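Local atomic coordinates of PrgB (Enterococcus faecalis, PDB entry 6EVU), a protein that promotes cell aggregation, biofilm formation and conjugation through DNA binding and compaction, and is represented here by its adhesin domain. Residues A92-N97 and T156-T161; G143-V148 and K167-R172; D236-S241 and G285-G290; S271-A276 and T306-Q311. All coordinates share one frame; numbering follows the deposited sequence.

Contact 1 of 4, residues A92-N97 and T156-T161; sequences ANLGSN and TAFIGT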
loop_
_atom_site.group_PDB
_atom_site.type_symbol
_atom_site.label_atom_id
_atom_site.label_comp_id
_atom_site.label_asym_id
_atom_site.label_seq_id
_atom_site.Cartn_x
_atom_site.Cartn_y
_atom_site.Cartn_z
ATOM N N ALA A 92 14.305 9.053 -7.525
ATOM C CA ALA A 92 14.718 9.169 -6.127
ATOM C C ALA A 92 13.711 8.534 -5.176
ATOM O O ALA A 92 14.105 7.973 -4.138
ATOM C CB ALA A 92 14.941 10.642 -5.761
ATOM N N ASN A 93 12.413 8.580 -5.516
ATOM C CA ASN A 93 11.468 7.945 -4.615
ATOM C C ASN A 93 11.661 6.415 -4.548
ATOM O O ASN A 93 11.135 5.816 -3.614
ATOM C CB ASN A 93 10.011 8.322 -5.034
ATOM C CG ASN A 93 9.492 9.659 -4.382
ATOM O OD1 ASN A 93 10.243 10.432 -3.816
ATOM N ND2 ASN A 93 8.180 9.900 -4.472
ATOM N N LEU A 94 12.413 5.775 -5.479
ATOM C CA LEU A 94 12.596 4.316 -5.490
ATOM C C LEU A 94 13.768 3.851 -4.653
ATOM O O LEU A 94 14.002 2.644 -4.551
ATOM C CB LEU A 94 12.832 3.798 -6.899
ATOM C CG LEU A 94 11.674 3.882 -7.900
ATOM C CD1 LEU A 94 12.183 3.346 -9.205
ATOM C CD2 LEU A 94 10.470 3.102 -7.421
ATOM N N GLY A 95 14.532 4.783 -4.109
ATOM C CA GLY A 95 15.784 4.463 -3.447
ATOM C C GLY A 95 16.935 4.394 -4.432
ATOM O O GLY A 95 16.753 4.375 -5.651
ATOM N N SER A 96 18.164 4.360 -3.886
ATOM C CA SER A 96 19.342 4.494 -4.743
ATOM C C SER A 96 19.559 3.301 -5.672
ATOM O O SER A 96 20.345 3.423 -6.617
ATOM C CB SER A 96 20.614 4.740 -3.902
ATOM O OG SER A 96 20.756 3.701 -2.954
ATOM N N ASN A 97 18.847 2.180 -5.489
ATOM C CA ASN A 97 19.052 1.025 -6.348
ATOM C C ASN A 97 17.938 0.869 -7.399
ATOM O O ASN A 97 17.953 -0.111 -8.149
ATOM C CB ASN A 97 19.132 -0.253 -5.512
ATOM C CG ASN A 97 20.479 -0.415 -4.818
ATOM O OD1 ASN A 97 21.498 0.095 -5.282
ATOM N ND2 ASN A 97 20.482 -1.119 -3.699
ATOM N N THR A 156 8.974 -0.732 -1.569
ATOM C CA THR A 156 7.960 -1.658 -2.083
ATOM C C THR A 156 7.400 -1.339 -3.485
ATOM O O THR A 156 7.932 -1.835 -4.467
ATOM C CB THR A 156 6.813 -1.790 -1.040
ATOM O OG1 THR A 156 7.427 -1.710 0.286
ATOM C CG2 THR A 156 6.066 -3.122 -1.120
ATOM N N ALA A 157 6.332 -0.581 -3.588
ATOM C CA ALA A 157 5.628 -0.473 -4.867
ATOM C C ALA A 157 5.044 0.915 -5.075
ATOM O O ALA A 157 4.508 1.516 -4.146
ATOM C CB ALA A 157 4.485 -1.475 -4.956
ATOM N N PHE A 158 5.043 1.366 -6.327
ATOM C CA PHE A 158 4.245 2.516 -6.751
ATOM C C PHE A 158 3.296 2.016 -7.808
ATOM O O PHE A 158 3.731 1.327 -8.729
ATOM C CB PHE A 158 5.134 3.624 -7.329
ATOM C CG PHE A 158 6.081 4.248 -6.320
ATOM C CD1 PHE A 158 7.235 3.571 -5.954
ATOM C CD2 PHE A 158 5.834 5.526 -5.763
ATOM C CE1 PHE A 158 8.164 4.165 -5.022
ATOM C CE2 PHE A 158 6.736 6.092 -4.802
ATOM C CZ PHE A 158 7.873 5.411 -4.454
ATOM N N ILE A 159 1.998 2.300 -7.668
ATOM C CA ILE A 159 1.009 1.700 -8.566
ATOM C C ILE A 159 0.063 2.782 -9.051
ATOM O O ILE A 159 -0.427 3.609 -8.266
ATOM C CB ILE A 159 0.257 0.544 -7.844
ATOM C CG1 ILE A 159 1.257 -0.654 -7.638
ATOM C CG2 ILE A 159 -1.050 0.089 -8.634
ATOM C CD1 ILE A 159 0.761 -1.780 -6.848
ATOM N N GLY A 160 -0.291 2.730 -10.342
ATOM C CA GLY A 160 -1.247 3.734 -10.800
ATOM C C GLY A 160 -1.587 3.543 -12.264
ATOM O O GLY A 160 -0.968 2.732 -12.963
ATOM N N THR A 161 -2.560 4.336 -12.723
ATOM C CA THR A 161 -2.962 4.339 -14.131
ATOM C C THR A 161 -3.747 5.624 -14.403
ATOM O O THR A 161 -3.937 6.453 -13.525
ATOM C CB THR A 161 -3.765 3.073 -14.472
ATOM O OG1 THR A 161 -3.933 3.029 -15.918
ATOM C CG2 THR A 161 -5.156 3.131 -13.850
#

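Contact 2 of 4, residues G143-V148 and K167-R172; sequences GTLNAV and KDVKTR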
loop_
_atom_site.group_PDB
_atom_site.type_symbol
_atom_site.label_atom_id
_atom_site.label_comp_id
_atom_site.label_asym_id
_atom_site.label_seq_id
_atom_site.Cartn_x
_atom_site.Cartn_y
_atom_site.Cartn_z
ATOM N N GLY A 143 -8.378 -1.025 -18.292
ATOM C CA GLY A 143 -8.532 -1.826 -17.086
ATOM C C GLY A 143 -7.247 -2.431 -16.551
ATOM O O GLY A 143 -7.292 -3.467 -15.857
ATOM N N THR A 144 -6.110 -1.771 -16.779
ATOM C CA THR A 144 -4.820 -2.240 -16.301
ATOM C C THR A 144 -4.293 -1.276 -15.256
ATOM O O THR A 144 -4.795 -0.156 -15.093
ATOM C CB THR A 144 -3.788 -2.338 -17.437
ATOM O OG1 THR A 144 -3.632 -1.062 -18.053
ATOM C CG2 THR A 144 -4.280 -3.357 -18.504
ATOM N N LEU A 145 -3.234 -1.696 -14.572
ATOM C CA LEU A 145 -2.500 -0.785 -13.694
ATOM C C LEU A 145 -1.032 -0.856 -14.055
ATOM O O LEU A 145 -0.545 -1.880 -14.555
ATOM C CB LEU A 145 -2.643 -1.138 -12.185
ATOM C CG LEU A 145 -4.041 -0.956 -11.626
ATOM C CD1 LEU A 145 -4.070 -1.700 -10.284
ATOM C CD2 LEU A 145 -4.574 0.438 -11.561
ATOM N N ASN A 146 -0.304 0.248 -13.788
ATOM C CA ASN A 146 1.131 0.245 -13.937
ATOM C C ASN A 146 1.749 0.136 -12.550
ATOM O O ASN A 146 1.239 0.703 -11.593
ATOM C CB ASN A 146 1.607 1.525 -14.612
ATOM C CG ASN A 146 0.781 1.881 -15.841
ATOM O OD1 ASN A 146 0.478 1.015 -16.660
ATOM N ND2 ASN A 146 0.400 3.173 -15.970
ATOM N N ALA A 147 2.894 -0.533 -12.485
ATOM C CA ALA A 147 3.580 -0.708 -11.222
ATOM C C ALA A 147 5.046 -0.436 -11.432
ATOM O O ALA A 147 5.634 -0.812 -12.455
ATOM C CB ALA A 147 3.398 -2.117 -10.665
ATOM N N VAL A 148 5.665 0.173 -10.427
ATOM C CA VAL A 148 7.107 0.189 -10.349
ATOM C C VAL A 148 7.437 -0.467 -9.022
ATOM O O VAL A 148 7.022 0.027 -7.963
ATOM C CB VAL A 148 7.713 1.588 -10.463
ATOM C CG1 VAL A 148 9.207 1.488 -10.407
ATOM C CG2 VAL A 148 7.342 2.249 -11.838
ATOM N N LYS A 167 -14.091 4.162 -11.057
ATOM C CA LYS A 167 -13.734 2.949 -10.326
ATOM C C LYS A 167 -12.519 3.171 -9.429
ATOM O O LYS A 167 -11.657 4.032 -9.685
ATOM C CB LYS A 167 -13.439 1.810 -11.307
ATOM C CG LYS A 167 -14.650 1.333 -12.093
ATOM C CD LYS A 167 -14.098 0.426 -13.160
ATOM C CE LYS A 167 -14.123 -1.033 -12.708
ATOM N NZ LYS A 167 -13.929 -1.317 -11.233
ATOM N N ASP A 168 -12.442 2.364 -8.376
ATOM C CA ASP A 168 -11.252 2.349 -7.529
ATOM C C ASP A 168 -10.009 1.879 -8.285
ATOM O O ASP A 168 -10.081 1.108 -9.242
ATOM C CB ASP A 168 -11.455 1.392 -6.331
ATOM C CG ASP A 168 -12.458 1.908 -5.298
ATOM O OD1 ASP A 168 -12.941 3.048 -5.449
ATOM O OD2 ASP A 168 -12.751 1.142 -4.338
ATOM N N VAL A 169 -8.863 2.375 -7.853
ATOM C CA VAL A 169 -7.618 1.629 -7.984
ATOM C C VAL A 169 -7.603 0.623 -6.842
ATOM O O VAL A 169 -7.803 1.013 -5.698
ATOM C CB VAL A 169 -6.413 2.573 -7.922
ATOM C CG1 VAL A 169 -5.095 1.827 -7.947
ATOM C CG2 VAL A 169 -6.471 3.549 -9.113
ATOM N N LYS A 170 -7.364 -0.663 -7.133
ATOM C CA LYS A 170 -7.232 -1.637 -6.039
ATOM C C LYS A 170 -6.346 -2.808 -6.443
ATOM O O LYS A 170 -6.478 -3.335 -7.548
ATOM C CB LYS A 170 -8.609 -2.129 -5.547
ATOM C CG LYS A 170 -8.460 -2.903 -4.205
ATOM C CD LYS A 170 -9.795 -3.225 -3.574
ATOM C CE LYS A 170 -10.464 -4.427 -4.206
ATOM N NZ LYS A 170 -11.792 -4.774 -3.500
ATOM N N THR A 171 -5.426 -3.195 -5.549
ATOM C CA THR A 171 -4.426 -4.223 -5.765
ATOM C C THR A 171 -4.410 -5.135 -4.546
ATOM O O THR A 171 -4.329 -4.639 -3.408
ATOM C CB THR A 171 -3.019 -3.626 -5.958
ATOM O OG1 THR A 171 -3.059 -2.645 -7.033
ATOM C CG2 THR A 171 -2.023 -4.707 -6.298
ATOM N N ARG A 172 -4.414 -6.446 -4.783
ATOM C CA ARG A 172 -4.209 -7.427 -3.710
ATOM C C ARG A 172 -2.717 -7.695 -3.576
ATOM O O ARG A 172 -1.984 -7.838 -4.575
ATOM C CB ARG A 172 -4.962 -8.750 -4.001
ATOM C CG ARG A 172 -4.784 -9.746 -2.797
ATOM C CD ARG A 172 -5.917 -10.748 -2.801
ATOM N NE ARG A 172 -5.844 -11.522 -4.020
ATOM C CZ ARG A 172 -6.841 -12.239 -4.533
ATOM N NH1 ARG A 172 -8.040 -12.285 -3.939
ATOM N NH2 ARG A 172 -6.625 -12.908 -5.663
#

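Contact 3 of 4, residues D236-S241 and G285-G290; sequences DGKFYS and GMTTKG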
loop_
_atom_site.group_PDB
_atom_site.type_symbol
_atom_site.label_atom_id
_atom_site.label_comp_id
_atom_site.label_asym_id
_atom_site.label_seq_id
_atom_site.Cartn_x
_atom_site.Cartn_y
_atom_site.Cartn_z
ATOM N N ASP A 236 -18.675 1.066 3.122
ATOM C CA ASP A 236 -18.349 0.270 1.947
ATOM C C ASP A 236 -17.352 -0.851 2.244
ATOM O O ASP A 236 -16.910 -1.532 1.306
ATOM C CB ASP A 236 -17.830 1.178 0.820
ATOM C CG ASP A 236 -16.626 2.028 1.235
ATOM O OD1 ASP A 236 -15.835 1.558 2.067
ATOM O OD2 ASP A 236 -16.466 3.158 0.709
ATOM N N GLY A 237 -16.990 -1.061 3.520
ATOM C CA GLY A 237 -16.137 -2.162 3.909
ATOM C C GLY A 237 -14.661 -1.850 3.855
ATOM O O GLY A 237 -13.842 -2.687 4.258
ATOM N N LYS A 238 -14.300 -0.665 3.390
ATOM C CA LYS A 238 -12.917 -0.244 3.283
ATOM C C LYS A 238 -12.522 0.634 4.469
ATOM O O LYS A 238 -13.363 1.209 5.172
ATOM C CB LYS A 238 -12.703 0.519 1.973
ATOM C CG LYS A 238 -13.119 -0.255 0.699
ATOM C CD LYS A 238 -13.172 0.704 -0.479
ATOM C CE LYS A 238 -14.058 0.144 -1.617
ATOM N NZ LYS A 238 -14.675 1.233 -2.437
ATOM N N PHE A 239 -11.224 0.771 4.656
ATOM C CA PHE A 239 -10.657 1.515 5.767
ATOM C C PHE A 239 -9.944 2.734 5.180
ATOM O O PHE A 239 -8.942 2.582 4.475
ATOM C CB PHE A 239 -9.711 0.607 6.550
ATOM C CG PHE A 239 -10.364 -0.653 7.114
ATOM C CD1 PHE A 239 -10.507 -1.807 6.353
ATOM C CD2 PHE A 239 -10.827 -0.683 8.443
ATOM C CE1 PHE A 239 -11.067 -2.980 6.891
ATOM C CE2 PHE A 239 -11.393 -1.847 8.976
ATOM C CZ PHE A 239 -11.524 -2.988 8.208
ATOM N N TYR A 240 -10.469 3.928 5.450
ATOM C CA TYR A 240 -9.837 5.169 5.033
ATOM C C TYR A 240 -10.436 6.332 5.804
ATOM O O TYR A 240 -11.399 6.177 6.564
ATOM C CB TYR A 240 -9.989 5.409 3.527
ATOM C CG TYR A 240 -11.436 5.431 3.079
ATOM C CD1 TYR A 240 -12.109 4.248 2.784
ATOM C CD2 TYR A 240 -12.139 6.624 2.963
ATOM C CE1 TYR A 240 -13.424 4.234 2.343
ATOM C CE2 TYR A 240 -13.506 6.632 2.535
ATOM C CZ TYR A 240 -14.134 5.422 2.215
ATOM O OH TYR A 240 -15.454 5.406 1.787
ATOM N N SER A 241 -9.859 7.512 5.596
ATOM C CA SER A 241 -10.433 8.711 6.195
ATOM C C SER A 241 -11.503 9.255 5.270
ATOM O O SER A 241 -11.188 9.642 4.132
ATOM C CB SER A 241 -9.388 9.785 6.459
ATOM O OG SER A 241 -10.027 11.020 6.838
ATOM N N GLY A 285 -5.560 0.555 -2.063
ATOM C CA GLY A 285 -6.020 1.222 -3.257
ATOM C C GLY A 285 -6.376 2.670 -3.038
ATOM O O GLY A 285 -5.901 3.324 -2.093
ATOM N N MET A 286 -7.089 3.191 -4.019
ATOM C CA MET A 286 -7.543 4.573 -4.004
ATOM C C MET A 286 -9.003 4.609 -4.425
ATOM O O MET A 286 -9.370 3.977 -5.417
ATOM C CB MET A 286 -6.706 5.455 -4.941
ATOM C CG MET A 286 -5.201 5.180 -4.826
ATOM S SD MET A 286 -4.286 6.127 -6.111
ATOM C CE MET A 286 -4.400 7.812 -5.433
ATOM N N THR A 287 -9.821 5.391 -3.699
ATOM C CA THR A 287 -11.240 5.514 -4.017
ATOM C C THR A 287 -11.668 6.980 -4.132
ATOM O O THR A 287 -11.275 7.831 -3.325
ATOM C CB THR A 287 -12.112 4.796 -2.983
ATOM O OG1 THR A 287 -13.445 4.794 -3.486
ATOM C CG2 THR A 287 -12.055 5.502 -1.597
ATOM N N THR A 288 -12.389 7.295 -5.193
ATOM C CA THR A 288 -13.004 8.612 -5.315
ATOM C C THR A 288 -14.430 8.540 -4.869
ATOM O O THR A 288 -15.242 9.400 -5.250
ATOM C CB THR A 288 -12.956 9.134 -6.746
ATOM O OG1 THR A 288 -13.589 8.175 -7.585
ATOM C CG2 THR A 288 -11.490 9.373 -7.217
ATOM N N LYS A 289 -14.776 7.452 -4.190
ATOM C CA LYS A 289 -16.162 7.084 -3.907
ATOM C C LYS A 289 -17.028 7.154 -5.157
ATOM O O LYS A 289 -18.236 7.345 -5.067
ATOM C CB LYS A 289 -16.750 7.952 -2.787
ATOM C CG LYS A 289 -16.206 7.610 -1.412
ATOM C CD LYS A 289 -16.671 8.612 -0.363
ATOM C CE LYS A 289 -17.503 7.932 0.710
ATOM N NZ LYS A 289 -18.622 7.194 0.064
ATOM N N GLY A 290 -16.431 7.065 -6.341
ATOM C CA GLY A 290 -17.166 6.951 -7.589
ATOM C C GLY A 290 -17.101 8.139 -8.550
ATOM O O GLY A 290 -17.603 8.010 -9.665
#

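Contact 4 of 4, residues S271-A276 and T306-Q311; sequences SGVGLA and TNLNAQ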
loop_
_atom_site.group_PDB
_atom_site.type_symbol
_atom_site.label_atom_id
_atom_site.label_comp_id
_atom_site.label_asym_id
_atom_site.label_seq_id
_atom_site.Cartn_x
_atom_site.Cartn_y
_atom_site.Cartn_z
ATOM N N SER A 271 -2.957 6.008 9.819
ATOM C CA SER A 271 -2.464 4.640 9.928
ATOM C C SER A 271 -3.465 3.706 10.589
ATOM O O SER A 271 -4.434 4.117 11.261
ATOM C CB SER A 271 -1.144 4.580 10.687
ATOM O OG SER A 271 -0.235 5.498 10.126
ATOM N N GLY A 272 -3.200 2.424 10.377
ATOM C CA GLY A 272 -3.818 1.343 11.112
ATOM C C GLY A 272 -2.770 0.267 11.299
ATOM O O GLY A 272 -1.622 0.424 10.873
ATOM N N VAL A 273 -3.190 -0.843 11.886
ATOM C CA VAL A 273 -2.320 -1.995 12.071
ATOM C C VAL A 273 -2.971 -3.216 11.433
ATOM O O VAL A 273 -4.178 -3.435 11.602
ATOM C CB VAL A 273 -2.038 -2.240 13.559
ATOM C CG1 VAL A 273 -1.147 -3.441 13.720
ATOM C CG2 VAL A 273 -1.408 -0.966 14.148
ATOM N N GLY A 274 -2.188 -3.966 10.660
ATOM C CA GLY A 274 -2.587 -5.276 10.179
ATOM C C GLY A 274 -2.036 -6.375 11.076
ATOM O O GLY A 274 -0.869 -6.331 11.493
ATOM N N LEU A 275 -2.905 -7.329 11.414
ATOM C CA LEU A 275 -2.556 -8.476 12.257
ATOM C C LEU A 275 -2.852 -9.746 11.476
ATOM O O LEU A 275 -3.926 -9.863 10.868
ATOM C CB LEU A 275 -3.319 -8.476 13.610
ATOM C CG LEU A 275 -2.677 -7.468 14.575
ATOM C CD1 LEU A 275 -3.589 -7.049 15.735
ATOM C CD2 LEU A 275 -1.354 -7.996 15.070
ATOM N N ALA A 276 -1.896 -10.673 11.438
ATOM C CA ALA A 276 -2.074 -11.901 10.664
ATOM C C ALA A 276 -1.694 -13.115 11.515
ATOM O O ALA A 276 -0.531 -13.265 11.903
ATOM C CB ALA A 276 -1.257 -11.885 9.367
ATOM N N THR A 306 7.070 -3.125 9.126
ATOM C CA THR A 306 6.564 -3.461 10.447
ATOM C C THR A 306 6.736 -2.306 11.418
ATOM O O THR A 306 6.655 -2.510 12.639
ATOM C CB THR A 306 7.264 -4.710 11.004
ATOM O OG1 THR A 306 8.692 -4.500 10.999
ATOM C CG2 THR A 306 6.866 -5.923 10.257
ATOM N N ASN A 307 6.991 -1.111 10.895
ATOM C CA ASN A 307 7.120 0.120 11.679
ATOM C C ASN A 307 5.727 0.670 11.945
ATOM O O ASN A 307 5.187 1.463 11.162
ATOM C CB ASN A 307 7.961 1.121 10.899
ATOM C CG ASN A 307 9.449 0.815 10.966
ATOM O OD1 ASN A 307 10.115 0.669 9.925
ATOM N ND2 ASN A 307 9.996 0.758 12.196
ATOM N N LEU A 308 5.103 0.191 13.016
ATOM C CA LEU A 308 3.738 0.576 13.319
ATOM C C LEU A 308 3.742 1.970 13.914
ATOM O O LEU A 308 4.585 2.305 14.762
ATOM C CB LEU A 308 3.089 -0.414 14.306
ATOM C CG LEU A 308 3.369 -1.902 14.094
ATOM C CD1 LEU A 308 2.647 -2.779 15.118
ATOM C CD2 LEU A 308 2.900 -2.228 12.691
ATOM N N ASN A 309 2.760 2.779 13.529
ATOM C CA ASN A 309 2.614 4.076 14.183
ATOM C C ASN A 309 1.802 4.002 15.476
ATOM O O ASN A 309 1.232 5.024 15.925
ATOM C CB ASN A 309 2.035 5.084 13.195
ATOM C CG ASN A 309 3.024 5.419 12.101
ATOM O OD1 ASN A 309 4.175 5.747 12.392
ATOM N ND2 ASN A 309 2.596 5.329 10.851
ATOM N N ALA A 310 1.807 2.839 16.143
ATOM C CA ALA A 310 1.208 2.686 17.459
ATOM C C ALA A 310 1.951 1.602 18.240
ATOM O O ALA A 310 2.826 0.909 17.712
ATOM C CB ALA A 310 -0.285 2.365 17.350
ATOM N N GLN A 311 1.600 1.466 19.517
ATOM C CA GLN A 311 2.125 0.394 20.349
ATOM C C GLN A 311 1.040 -0.548 20.816
ATOM O O GLN A 311 1.351 -1.636 21.317
ATOM C CB GLN A 311 2.845 0.958 21.590
ATOM C CG GLN A 311 3.619 2.237 21.322
ATOM C CD GLN A 311 5.123 2.013 21.269
ATOM O OE1 GLN A 311 5.604 1.146 20.525
ATOM N NE2 GLN A 311 5.876 2.786 22.067
HETATM O O HOH W 1 0.847 1.776 11.290
#

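Contact 1 of 4, residues A92-N97 and T156-T161
The ring of F158 reaches out from strand 157-160 and ends against N93 and L94, two residues of the short 3-10 turn 92-94. N93 meets it with both main chain and side chain. Its backbone O lies at the ring edge, near the ring plane, 3.4 Å from F158 CZ, while N93 CB comes to 3.7 Å from the same CZ. The amide of N93 is tilted only 21° from the ring plane and brings ND2 within 4.1 Å of F158 CE2. L94 touches with one branch: its CD2 sits 3.5 Å from F158 CE1 in an oblique approach. F158 CG is anti to its carbonyl carbon (chi1 -65°), which directs the ring off the strand toward the turn.

Further out, the ring of F158 stacks with W301 on the adjoining strand 299-302, and I68 and L72 of helix 68-72 pack against it as well. L94 also rests on V148, the residue of strand 145-150 that shares backbone hydrogen bonds with F158. The turn is held by a bond from G95 N to A92 O (3.2 Å), by E91 OE2 accepting from N93 N, and by S150 OG bonding to L94 O.

No hydrogen bond crosses between the two segments. The contact rests on van der Waals packing, with L94 supplying its apolar side and N93 its polar side. The closest polar group, the N93 carbonyl O at the ring edge, faces C-H groups that are probably slightly positive, a weak electrostatic match suited to a largely buried site.

Contact 2 of 4, residues G143-V148 and K167-R172
L145 is the side chain that carries this contact, its two methyl branches dividing between V169 and T171 on the strand across from it. With CG anti to the carbonyl carbon (chi1 -67°) and the chain extended at chi2, the leucine holds its forked end out toward the other strand. CD2 takes the V169 side, 3.9 Å from V169 CG1. CD1 takes the T171 side, 3.5 Å from T171 OG1 and about 4.0 Å from K170 O. The leucine and the threonine pass alongside each other, running in opposite directions, and the T171 hydroxyl oxygen lies against the CD1 methyl. T171 has its OG1 beside the backbone N (chi1 -54°), and it is this oxygen, not CG2, that meets the leucine.

K170, between V169 and T171, starts its side chain away from L145, and its NZ forms a salt bridge with D216; it adds only its carbonyl here. L135 and T161 also pack on L145, while P139 touches V169. Each strand keeps its own partners: L145 is hydrogen-bonded through the backbone to L104, and V169 to M286.

Strands 145-148 and 169-172 belong to different antiparallel sheets and do not pair; their axes lie 9.5 Å apart at an angle of 57°. Two sheets facing each other through their side chains fit a beta sandwich core, consistent with the lectin-like sandwich fold of antigen I/II family adhesin domains.

Contact 3 of 4, residues D236-S241 and G285-G290
Van der Waals contact first: the CG2 methyl of T287 stands over the centre of one face of the Y240 ring, 4.3 Å above its plane, a loose CH-pi approach. K289 comes to the same ring from the edge, crossing at about a right angle, with its CE 3.4 Å from Y240 OH; bends at chi3 and chi4 fold the lysine chain round to the phenol.

Hydrogen bonds hold each side in shape rather than tying the two together. Y240 OH donates to D236 OD2 at 2.7 Å, on the syn side but 27° out of the carboxylate plane. The other oxygen, D236 OD1, accepts from K238 N at 3.0 Å, nearly along its C-O bond, which makes an Asx turn. D236 thus fixes the phenol with one oxygen and the turn with the other. In the second segment, T287 OG1 accepts from K289 N (3.1 Å), an ST turn just where strand 280-287 ends.

D168 supplies an indirect link, part salt bridge and part hydrogen bond. K238 NZ and T287 OG1 stay 3.9 Å apart, yet both bind D168: the ammonium forms a salt bridge to OD2 and the hydroxyl a hydrogen bond to OD1. K238 also makes a cation-pi contact with F213. K289 NZ lies 4.6 Å from D236 OD2, too far for a salt bridge, though the opposite charges probably attract.

The small hairpin 232-233/239-240 is thereby laid against the end of strand 280-287 in the main sheet, an Asx turn and an ST turn shaping the two sides of the junction.

Contact 4 of 4, residues S271-A276 and T306-Q311
Two side-chain rotations bring S271 and N309 together: S271 OG is set beside its own backbone N (chi1 -51°), and N309 CG is likewise anti to its carbonyl carbon. These rotations aim hydroxyl and amide at each other. N309 ND2 then donates to S271 OG at 2.9 Å. The N-H...O angle is 151°, and the oxygen lies 19° out of the amide plane, a slightly bent bond. S271 OG also bonds to A267 O; since a carbonyl can only accept, the hydroxyl gives its proton there and takes one from the asparagine, using both its roles.

A water makes the second polar link. It donates to G272 O at 2.8 Å and accepts from N309 N at 3.1 Å, bridging backbone to backbone, with N309 gripped by main chain and side chain alike.

Next to these bonds, V273 and L308 form the apolar part. V273 CG1 approaches L308 CD1 to 4.1 Å, and the two side chains cross at about a right angle. L308 spreads further over A194 and A196 of strand 193-197, and touches I26.

The segment 306-311, which contains an inverse gamma turn centred on N307, in this way lies against strands 272-276 and 193-197 of the three-stranded sheet without adding a strand to it. One direct bond, one water bridge and the apolar meeting of V273 and L308, which account for about half of the buried surface, do the fastening. The water satisfies G272 O and N309 N, backbone groups of the two segments that do not bond each other directly.

Overall arrangement
Contacts 1 and 2 touch, their centres 15 Å apart: strands 145-150 and 157-160 are neighbours in one sheet, where F158 and G160 pair with V148 and N146. Contact 2 crosses from there to strand 169-179 of the larger sheet, whose neighbour 280-287 carries contact 3; D168 joins contacts 2 and 3, which touch and whose centres lie about 14 Å apart. Contact 4 is on the small three-stranded sheet, about 19 Å from contact 3 between centres. Along the chain, contacts 1 and 2 interleave, as do contacts 3 and 4, the second pair following the first. The four run from one sheet through the sandwich core to the smaller elements packed beside it, within one adhesin domain.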